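PDB 6IDP: MATE family efflux transporter from Vibrio cholerae, which probably exports drugs and other toxic compounds across the bacterial inner membrane, driven by a proton gradient, as a MATE-family multidrug transporter. Local coordinates for residues L107-L112 with W136-A141; F127-H132 with L187-A192; M241-L246 with T384-R389. One frame throughout, in Å; residues are numbered along the deposited sequence.

Contact 1: L107-L112 with W136-A141; sequences LVLYLL and WWLASA. With OLC ((2R)-2,3-dihydroxypropyl (9Z)-octadec-9-enoate), chain R.
Leu-138 makes both contacts that its segment has with 107-112, to Tyr-110 and Leu-109. Its CD1 methyl presses on Tyr-110, 3.7 Å from CB and 4.0 Å from the backbone N, and also lies at the edge of the tyrosine ring, near its plane. The branch gets there because CG stands anti to the carbonyl carbon (chi1 -79°), with the CA-CB bond aimed at the other helix. The second branch is the loose side: Leu-138 CD2 comes no nearer than 4.4 Å to Leu-109 CD1, and Leu-109 leans also on Ile-56 and Ile-60 of helix 54-80. Helices 84-111 and 124-156 thus meet in the N-terminal half of the all-helical MATE fold, where branched aliphatic side chains suit a dry interface. The hydroxyl of Tyr-110, the one polar atom of the side chain, probably bonds to the backbone O of Asp-131, while Arg-113 makes a cation-pi contact with the ring. A monoolein chain lies against both helices, with C12 3.9 Å from Tyr-110 CB and C13 4.0 Å from Leu-138 CB; further along the lipid, C9 packs 3.6 Å from Leu-107 CD1.

Contact 2: F127-H132 with L187-A192; sequences FAIIDH and LGIDGA
The imidazole of His-132 meets the carboxylate of Asp-190 at its edge, whereas one ring face is covered by its own helix: Ile-129 O sits 3.2 Å above the plane, over the ring centre. Ring and carboxylate planes stand 77° apart, so the two groups cross rather than lie flat together. ND1 gives its N-H chiefly to Asp-190 OD2, at 2.8 Å, using the syn lone pair of that oxygen. The bond is clearly bent, with an N-H...O angle of 139°, and OD2 lies 26° out of the ring plane. A weak second bond reaches from ND1 to Asp-190 OD1 at 3.2 Å, making the grip two-pronged but uneven. The histidine can reach across because CG lies between the backbone N and the carbonyl carbon, a tight rotamer for a helix, which turns the ring back over the preceding turn. An acidic partner suits a histidine N-H at this partly exposed edge.

Beside the polar pair the contact becomes aliphatic. Ile-129 CG2 meets Ile-189 CG2 at 4.0 Å, the two side chains crossing at about a right angle, and Ile-189 CG2 lies 4.2 Å from His-132 CE1. Beta-branched isoleucines suit this place, as each offers a methyl close to the backbone. Ile-129 also packs on Leu-45 and Ala-49 of helix 44-51, and Ile-189 on Tyr-133. The whole is a His-carboxylate hydrogen bond next to an isoleucine pair, joining segment 187-192 to helix 124-156 in the N-terminal half of the MATE fold.

Contact 3: M241-L246 with T384-R389; sequences MLSQLL and TISALR. With OLC ((2R)-2,3-dihydroxypropyl (9Z)-octadec-9-enoate), chain S.
In the C-terminal half of the MATE fold, segments 241-246 and 384-389, on helices 226-259 and 379-435, run in nearly the same direction, and small residues face each other where they meet. The segment axes are only 13° from parallel and approach to 9.6 Å. Ser-243 and Ser-386 are the residues whose backbones come nearest, with CA atoms 6.3 Å apart, and their small side chains make that spacing possible. Their hydroxyls are not bonded to each other, since Ser-243 OG and Ser-386 OG are 3.8 Å apart. Each instead turns back to its own helix, Ser-243 OG to the O of Pro-239 and Ser-386 OG to the O of Ala-382. Both have OG anti to the carbonyl carbon and beside the backbone N (chi1 -67° and -65°), which lets the hydroxyl reach down to the preceding turn. A serine can thus line an apolar interface within the membrane with its polar atom satisfied.

One turn on, Leu-246 supplies the bulk that the serines lack. Its CD1 methyl lies against backbone, 3.7 Å from the N of Ala-387, and touches the side chains of Ser-386 and Ala-387 as well, while Leu-246 also packs on Phe-391. Alanine fits here because a short side chain lets the leucine come right up to the helix. Lipid borders the same place: monoolein C16 is 4.1 Å from Ala-387 CB, on the methyl that Leu-246 CD1 meets at 4.2 Å.

In the fold
Contacts 1 and 2 adjoin in the N-terminal half, their centres 12 Å apart, and both use helix 124-156: one packs it on helix 84-111, the other joins it to helix 189-213. Tyr-110 and Asp-131 bring them together, as do Trp-136 and Asp-190, whose side chains pack. Contact 3 lies apart in the C-terminal half, its centre 26 Å from contact 1 and 33 Å from contact 2, but nearest the centre of the molecule. Chemistry follows place. Contact 1 is buried and apolar across the helices; contact 2, farthest from that centre and partly exposed, adds a polar pair; contact 3, partly buried, pairs serines and an alanine with one leucine. Lipid chains border contacts 1 and 3.

Contact 1: L107-L112 with W136-A141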
loop_
_atom_site.group_PDB
_atom_site.type_symbol
_atom_site.label_atom_id
_atom_site.label_comp_id
_atom_site.label_asym_id
_atom_site.label_seq_id
_atom_site.Cartn_x
_atom_site.Cartn_y
_atom_site.Cartn_z
ATOM N N LEU A 107 -22.180 -0.451 3.501
ATOM C CA LEU A 107 -23.521 -0.544 4.070
ATOM C C LEU A 107 -23.534 -1.272 5.413
ATOM O O LEU A 107 -24.131 -0.794 6.377
ATOM C CB LEU A 107 -24.466 -1.247 3.091
ATOM C CG LEU A 107 -25.852 -1.639 3.614
ATOM C CD1 LEU A 107 -26.613 -0.423 4.118
ATOM C CD2 LEU A 107 -26.647 -2.362 2.539
ATOM N N VAL A 108 -22.878 -2.428 5.475
ATOM C CA VAL A 108 -22.906 -3.235 6.690
ATOM C C VAL A 108 -22.042 -2.624 7.791
ATOM O O VAL A 108 -22.275 -2.866 8.973
ATOM C CB VAL A 108 -22.448 -4.690 6.423
ATOM C CG1 VAL A 108 -23.235 -5.286 5.267
ATOM C CG2 VAL A 108 -20.956 -4.750 6.143
ATOM N N LEU A 109 -21.054 -1.822 7.402
ATOM C CA LEU A 109 -20.188 -1.170 8.376
ATOM C C LEU A 109 -20.926 -0.048 9.098
ATOM O O LEU A 109 -20.792 0.110 10.312
ATOM C CB LEU A 109 -18.927 -0.627 7.702
ATOM C CG LEU A 109 -17.920 -1.676 7.224
ATOM C CD1 LEU A 109 -16.691 -1.012 6.626
ATOM C CD2 LEU A 109 -17.535 -2.608 8.360
ATOM N N TYR A 110 -21.710 0.729 8.355
ATOM C CA TYR A 110 -22.499 1.790 8.963
ATOM C C TYR A 110 -23.629 1.197 9.798
ATOM O O TYR A 110 -24.008 1.753 10.829
ATOM C CB TYR A 110 -23.066 2.737 7.903
ATOM C CG TYR A 110 -23.741 3.949 8.505
ATOM C CD1 TYR A 110 -23.009 5.079 8.839
ATOM C CD2 TYR A 110 -25.107 3.954 8.758
ATOM C CE1 TYR A 110 -23.616 6.184 9.399
ATOM C CE2 TYR A 110 -25.727 5.056 9.319
ATOM C CZ TYR A 110 -24.976 6.168 9.637
ATOM O OH TYR A 110 -25.586 7.268 10.193
ATOM N N LEU A 111 -24.160 0.066 9.347
ATOM C CA LEU A 111 -25.227 -0.623 10.065
ATOM C C LEU A 111 -24.759 -1.122 11.428
ATOM O O LEU A 111 -25.516 -1.114 12.397
ATOM C CB LEU A 111 -25.754 -1.797 9.235
ATOM C CG LEU A 111 -27.143 -1.648 8.608
ATOM C CD1 LEU A 111 -27.349 -0.245 8.057
ATOM C CD2 LEU A 111 -27.357 -2.699 7.527
ATOM N N LEU A 112 -23.503 -1.551 11.498
ATOM C CA LEU A 112 -22.960 -2.125 12.722
ATOM C C LEU A 112 -21.937 -1.202 13.374
ATOM O O LEU A 112 -20.998 -1.672 14.016
ATOM C CB LEU A 112 -22.318 -3.484 12.431
ATOM C CG LEU A 112 -23.141 -4.494 11.628
ATOM C CD1 LEU A 112 -22.280 -5.682 11.221
ATOM C CD2 LEU A 112 -24.358 -4.951 12.416
ATOM N N TRP A 136 -20.642 10.502 5.155
ATOM C CA TRP A 136 -19.774 11.173 4.198
ATOM C C TRP A 136 -18.480 10.399 3.972
ATOM O O TRP A 136 -18.000 10.294 2.842
ATOM C CB TRP A 136 -19.452 12.590 4.671
ATOM C CG TRP A 136 -20.649 13.485 4.766
ATOM C CD1 TRP A 136 -21.313 13.847 5.902
ATOM C CD2 TRP A 136 -21.322 14.137 3.682
ATOM N NE1 TRP A 136 -22.359 14.683 5.592
ATOM C CE2 TRP A 136 -22.385 14.877 4.235
ATOM C CE3 TRP A 136 -21.131 14.165 2.297
ATOM C CZ2 TRP A 136 -23.252 15.636 3.453
ATOM C CZ3 TRP A 136 -21.991 14.922 1.523
ATOM C CH2 TRP A 136 -23.038 15.646 2.102
ATOM N N TRP A 137 -17.914 9.855 5.046
ATOM C CA TRP A 137 -16.608 9.218 4.948
ATOM C C TRP A 137 -16.646 7.896 4.186
ATOM O O TRP A 137 -15.758 7.623 3.382
ATOM C CB TRP A 137 -15.997 8.992 6.334
ATOM C CG TRP A 137 -14.627 8.423 6.214
ATOM C CD1 TRP A 137 -13.464 9.115 6.063
ATOM C CD2 TRP A 137 -14.278 7.035 6.178
ATOM N NE1 TRP A 137 -12.408 8.245 5.955
ATOM C CE2 TRP A 137 -12.882 6.962 6.021
ATOM C CE3 TRP A 137 -15.010 5.849 6.273
ATOM C CZ2 TRP A 137 -12.202 5.750 5.957
ATOM C CZ3 TRP A 137 -14.334 4.647 6.209
ATOM C CH2 TRP A 137 -12.944 4.606 6.054
ATOM N N LEU A 138 -17.654 7.072 4.448
ATOM C CA LEU A 138 -17.798 5.813 3.719
ATOM C C LEU A 138 -18.042 6.081 2.238
ATOM O O LEU A 138 -17.603 5.316 1.377
ATOM C CB LEU A 138 -18.932 4.964 4.301
ATOM C CG LEU A 138 -18.588 4.186 5.575
ATOM C CD1 LEU A 138 -19.837 3.598 6.213
ATOM C CD2 LEU A 138 -17.577 3.091 5.262
ATOM N N ALA A 139 -18.733 7.180 1.949
ATOM C CA ALA A 139 -18.968 7.600 0.572
ATOM C C ALA A 139 -17.653 7.975 -0.107
ATOM O O ALA A 139 -17.455 7.706 -1.290
ATOM C CB ALA A 139 -19.935 8.770 0.535
ATOM N N SER A 140 -16.760 8.602 0.653
ATOM C CA SER A 140 -15.440 8.966 0.157
ATOM C C SER A 140 -14.572 7.727 -0.017
ATOM O O SER A 140 -13.728 7.671 -0.911
ATOM C CB SER A 140 -14.756 9.956 1.106
ATOM O OG SER A 140 -14.408 9.327 2.326
ATOM N N ALA A 141 -14.778 6.737 0.845
ATOM C CA ALA A 141 -14.032 5.488 0.754
ATOM C C ALA A 141 -14.424 4.721 -0.506
ATOM O O ALA A 141 -13.573 4.131 -1.173
ATOM C CB ALA A 141 -14.263 4.637 1.994
HETATM C C18 OLC R . -21.998 4.069 -2.859
HETATM C C10 OLC R . -25.859 3.273 3.906
HETATM C C9 OLC R . -27.104 3.145 4.414
HETATM C C17 OLC R . -21.588 4.785 -1.590
HETATM C C11 OLC R . -24.963 4.421 4.320
HETATM C C8 OLC R . -27.645 4.143 5.416
HETATM C C16 OLC R . -21.888 3.905 -0.395
HETATM C C12 OLC R . -23.513 3.989 4.245
HETATM C C7 OLC R . -29.031 3.720 5.855
HETATM C C15 OLC R . -21.884 4.730 0.876
HETATM C C13 OLC R . -22.786 4.797 3.191
HETATM C C6 OLC R . -29.343 4.334 7.202
HETATM C C14 OLC R . -22.487 3.913 2.000
HETATM C C5 OLC R . -30.054 3.321 8.072
#

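Contact 2: F127-H132 with L187-A192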
loop_
_atom_site.group_PDB
_atom_site.type_symbol
_atom_site.label_atom_id
_atom_site.label_comp_id
_atom_site.label_asym_id
_atom_site.label_seq_id
_atom_site.Cartn_x
_atom_site.Cartn_y
_atom_site.Cartn_z
ATOM N N PHE A 127 -20.060 8.574 19.343
ATOM C CA PHE A 127 -21.166 8.051 18.542
ATOM C C PHE A 127 -21.973 9.149 17.841
ATOM O O PHE A 127 -22.428 8.968 16.709
ATOM C CB PHE A 127 -22.097 7.210 19.426
ATOM C CG PHE A 127 -21.510 5.884 19.861
ATOM C CD1 PHE A 127 -20.301 5.821 20.536
ATOM C CD2 PHE A 127 -22.189 4.701 19.616
ATOM C CE1 PHE A 127 -19.772 4.608 20.941
ATOM C CE2 PHE A 127 -21.665 3.484 20.019
ATOM C CZ PHE A 127 -20.455 3.438 20.682
ATOM N N ALA A 128 -22.143 10.283 18.517
ATOM C CA ALA A 128 -22.896 11.409 17.971
ATOM C C ALA A 128 -22.276 11.945 16.682
ATOM O O ALA A 128 -22.986 12.305 15.742
ATOM C CB ALA A 128 -22.996 12.522 19.005
ATOM N N ILE A 129 -20.948 11.993 16.645
ATOM C CA ILE A 129 -20.230 12.504 15.484
ATOM C C ILE A 129 -20.148 11.458 14.369
ATOM O O ILE A 129 -20.279 11.789 13.191
ATOM C CB ILE A 129 -18.807 12.964 15.865
ATOM C CG1 ILE A 129 -18.865 13.997 16.994
ATOM C CG2 ILE A 129 -18.087 13.545 14.660
ATOM C CD1 ILE A 129 -17.513 14.571 17.369
ATOM N N ILE A 130 -19.946 10.196 14.745
ATOM C CA ILE A 130 -19.826 9.105 13.776
ATOM C C ILE A 130 -21.128 8.894 12.995
ATOM O O ILE A 130 -21.099 8.508 11.821
ATOM C CB ILE A 130 -19.398 7.783 14.475
ATOM C CG1 ILE A 130 -17.916 7.497 14.221
ATOM C CG2 ILE A 130 -20.213 6.594 13.987
ATOM C CD1 ILE A 130 -16.999 8.623 14.607
ATOM N N ASP A 131 -22.260 9.171 13.638
ATOM C CA ASP A 131 -23.574 9.010 13.013
ATOM C C ASP A 131 -23.691 9.752 11.686
ATOM O O ASP A 131 -24.351 9.281 10.759
ATOM C CB ASP A 131 -24.683 9.482 13.961
ATOM C CG ASP A 131 -25.292 8.347 14.763
ATOM O OD1 ASP A 131 -25.209 7.185 14.313
ATOM O OD2 ASP A 131 -25.863 8.620 15.838
ATOM N N HIS A 132 -23.049 10.912 11.591
ATOM C CA HIS A 132 -23.092 11.682 10.356
ATOM C C HIS A 132 -21.753 11.671 9.614
ATOM O O HIS A 132 -21.720 11.792 8.388
ATOM C CB HIS A 132 -23.531 13.124 10.639
ATOM C CG HIS A 132 -22.668 13.840 11.629
ATOM N ND1 HIS A 132 -21.531 14.526 11.264
ATOM C CD2 HIS A 132 -22.781 13.984 12.971
ATOM C CE1 HIS A 132 -20.977 15.060 12.340
ATOM N NE2 HIS A 132 -21.716 14.745 13.388
ATOM N N LEU A 187 -18.152 22.838 7.941
ATOM C CA LEU A 187 -18.599 21.453 7.941
ATOM C C LEU A 187 -17.680 20.615 8.823
ATOM O O LEU A 187 -18.058 19.542 9.298
ATOM C CB LEU A 187 -18.642 20.903 6.514
ATOM C CG LEU A 187 -19.508 21.751 5.578
ATOM C CD1 LEU A 187 -19.487 21.225 4.152
ATOM C CD2 LEU A 187 -20.933 21.821 6.108
ATOM N N GLY A 188 -16.472 21.127 9.037
ATOM C CA GLY A 188 -15.515 20.521 9.944
ATOM C C GLY A 188 -15.076 19.126 9.554
ATOM O O GLY A 188 -14.436 18.926 8.518
ATOM N N ILE A 189 -15.422 18.159 10.396
ATOM C CA ILE A 189 -15.016 16.778 10.183
ATOM C C ILE A 189 -15.671 16.217 8.915
ATOM O O ILE A 189 -15.047 15.458 8.174
ATOM C CB ILE A 189 -15.353 15.904 11.426
ATOM C CG1 ILE A 189 -14.669 14.539 11.341
ATOM C CG2 ILE A 189 -16.863 15.787 11.644
ATOM C CD1 ILE A 189 -13.159 14.611 11.412
ATOM N N ASP A 190 -16.910 16.620 8.645
ATOM C CA ASP A 190 -17.599 16.176 7.438
ATOM C C ASP A 190 -16.989 16.825 6.200
ATOM O O ASP A 190 -16.939 16.214 5.134
ATOM C CB ASP A 190 -19.097 16.493 7.516
ATOM C CG ASP A 190 -19.810 15.688 8.586
ATOM O OD1 ASP A 190 -19.209 14.729 9.111
ATOM O OD2 ASP A 190 -20.978 16.009 8.894
ATOM N N GLY A 191 -16.519 18.059 6.354
ATOM C CA GLY A 191 -15.940 18.809 5.254
ATOM C C GLY A 191 -14.739 18.142 4.610
ATOM O O GLY A 191 -14.551 18.230 3.397
ATOM N N ALA A 192 -13.926 17.473 5.423
ATOM C CA ALA A 192 -12.749 16.774 4.922
ATOM C C ALA A 192 -13.149 15.620 4.008
ATOM O O ALA A 192 -12.528 15.395 2.968
ATOM C CB ALA A 192 -11.902 16.266 6.075
#

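Contact 3: M241-L246 with T384-R389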
loop_
_atom_site.group_PDB
_atom_site.type_symbol
_atom_site.label_atom_id
_atom_site.label_comp_id
_atom_site.label_asym_id
_atom_site.label_seq_id
_atom_site.Cartn_x
_atom_site.Cartn_y
_atom_site.Cartn_z
ATOM N N MET A 241 -5.562 -10.270 0.167
ATOM C CA MET A 241 -6.292 -9.585 1.229
ATOM C C MET A 241 -5.773 -9.978 2.604
ATOM O O MET A 241 -5.619 -9.130 3.483
ATOM C CB MET A 241 -7.785 -9.887 1.143
ATOM C CG MET A 241 -8.538 -9.049 0.134
ATOM S SD MET A 241 -10.307 -9.373 0.224
ATOM C CE MET A 241 -10.903 -8.367 -1.128
ATOM N N LEU A 242 -5.523 -11.272 2.783
ATOM C CA LEU A 242 -4.976 -11.785 4.033
ATOM C C LEU A 242 -3.642 -11.129 4.367
ATOM O O LEU A 242 -3.343 -10.874 5.533
ATOM C CB LEU A 242 -4.804 -13.301 3.961
ATOM C CG LEU A 242 -5.938 -14.149 4.530
ATOM C CD1 LEU A 242 -5.621 -15.624 4.366
ATOM C CD2 LEU A 242 -6.159 -13.804 5.993
ATOM N N SER A 243 -2.847 -10.856 3.337
ATOM C CA SER A 243 -1.538 -10.241 3.523
ATOM C C SER A 243 -1.651 -8.818 4.057
ATOM O O SER A 243 -0.751 -8.333 4.738
ATOM C CB SER A 243 -0.754 -10.245 2.211
ATOM O OG SER A 243 -0.421 -11.565 1.826
ATOM N N GLN A 244 -2.757 -8.153 3.739
ATOM C CA GLN A 244 -2.998 -6.799 4.222
ATOM C C GLN A 244 -3.423 -6.821 5.683
ATOM O O GLN A 244 -3.305 -5.825 6.393
ATOM C CB GLN A 244 -4.066 -6.106 3.371
ATOM C CG GLN A 244 -3.788 -6.139 1.878
ATOM C CD GLN A 244 -2.511 -5.411 1.507
ATOM O OE1 GLN A 244 -2.220 -4.339 2.036
ATOM N NE2 GLN A 244 -1.742 -5.992 0.597
ATOM N N LEU A 245 -3.916 -7.973 6.122
ATOM C CA LEU A 245 -4.419 -8.135 7.479
ATOM C C LEU A 245 -3.285 -8.307 8.490
ATOM O O LEU A 245 -3.458 -8.050 9.683
ATOM C CB LEU A 245 -5.370 -9.335 7.538
ATOM C CG LEU A 245 -6.127 -9.621 8.834
ATOM C CD1 LEU A 245 -7.169 -8.546 9.102
ATOM C CD2 LEU A 245 -6.770 -10.999 8.776
ATOM N N LEU A 246 -2.122 -8.729 8.005
ATOM C CA LEU A 246 -0.982 -9.019 8.874
ATOM C C LEU A 246 -0.325 -7.777 9.511
ATOM O O LEU A 246 -0.028 -7.799 10.703
ATOM C CB LEU A 246 0.074 -9.825 8.105
ATOM C CG LEU A 246 -0.385 -11.153 7.496
ATOM C CD1 LEU A 246 0.766 -11.837 6.773
ATOM C CD2 LEU A 246 -0.973 -12.068 8.559
ATOM N N THR A 384 2.849 -16.605 1.975
ATOM C CA THR A 384 3.830 -17.288 2.812
ATOM C C THR A 384 4.983 -16.360 3.179
ATOM O O THR A 384 5.410 -16.313 4.333
ATOM C CB THR A 384 4.398 -18.540 2.115
ATOM O OG1 THR A 384 3.337 -19.467 1.858
ATOM C CG2 THR A 384 5.449 -19.212 2.987
ATOM N N ILE A 385 5.479 -15.621 2.193
ATOM C CA ILE A 385 6.588 -14.702 2.411
ATOM C C ILE A 385 6.192 -13.613 3.408
ATOM O O ILE A 385 6.939 -13.319 4.344
ATOM C CB ILE A 385 7.058 -14.064 1.086
ATOM C CG1 ILE A 385 7.651 -15.136 0.164
ATOM C CG2 ILE A 385 8.080 -12.970 1.353
ATOM C CD1 ILE A 385 8.048 -14.633 -1.212
ATOM N N SER A 386 5.008 -13.039 3.210
ATOM C CA SER A 386 4.458 -12.032 4.117
ATOM C C SER A 386 4.272 -12.561 5.538
ATOM O O SER A 386 4.604 -11.880 6.508
ATOM C CB SER A 386 3.114 -11.518 3.592
ATOM O OG SER A 386 3.268 -10.817 2.372
ATOM N N ALA A 387 3.730 -13.769 5.660
ATOM C CA ALA A 387 3.485 -14.359 6.972
ATOM C C ALA A 387 4.788 -14.694 7.696
ATOM O O ALA A 387 4.923 -14.434 8.893
ATOM C CB ALA A 387 2.621 -15.598 6.840
ATOM N N LEU A 388 5.737 -15.278 6.967
ATOM C CA LEU A 388 7.040 -15.627 7.529
ATOM C C LEU A 388 7.771 -14.392 8.036
ATOM O O LEU A 388 8.348 -14.403 9.122
ATOM C CB LEU A 388 7.902 -16.346 6.491
ATOM C CG LEU A 388 7.660 -17.842 6.294
ATOM C CD1 LEU A 388 8.548 -18.379 5.184
ATOM C CD2 LEU A 388 7.908 -18.592 7.593
ATOM N N ARG A 389 7.740 -13.333 7.233
ATOM C CA ARG A 389 8.361 -12.064 7.585
ATOM C C ARG A 389 7.845 -11.573 8.933
ATOM O O ARG A 389 8.614 -11.108 9.771
ATOM C CB ARG A 389 8.090 -11.015 6.502
ATOM C CG ARG A 389 8.844 -9.707 6.694
ATOM C CD ARG A 389 7.999 -8.637 7.366
ATOM N NE ARG A 389 8.833 -7.588 7.948
ATOM C CZ ARG A 389 8.373 -6.417 8.377
ATOM N NH1 ARG A 389 7.082 -6.133 8.279
ATOM N NH2 ARG A 389 9.209 -5.526 8.896
HETATM C C18 OLC S . -1.960 -16.189 7.989
HETATM C C10 OLC S . 1.233 -22.687 1.930
HETATM C C9 OLC S . 2.043 -22.909 0.874
HETATM C C17 OLC S . -1.159 -17.463 7.818
HETATM C C11 OLC S . 0.626 -21.320 2.164
HETATM C C8 OLC S . 2.363 -21.795 -0.099
HETATM C C16 OLC S . -0.913 -17.712 6.346
HETATM C C12 OLC S . -0.343 -21.396 3.324
HETATM C C7 OLC S . 3.702 -22.061 -0.751
HETATM C C15 OLC S . -0.108 -18.981 6.169
HETATM C C13 OLC S . 0.302 -20.817 4.564
HETATM C C6 OLC S . 3.674 -23.417 -1.420
HETATM C C14 OLC S . -0.094 -19.363 4.705
#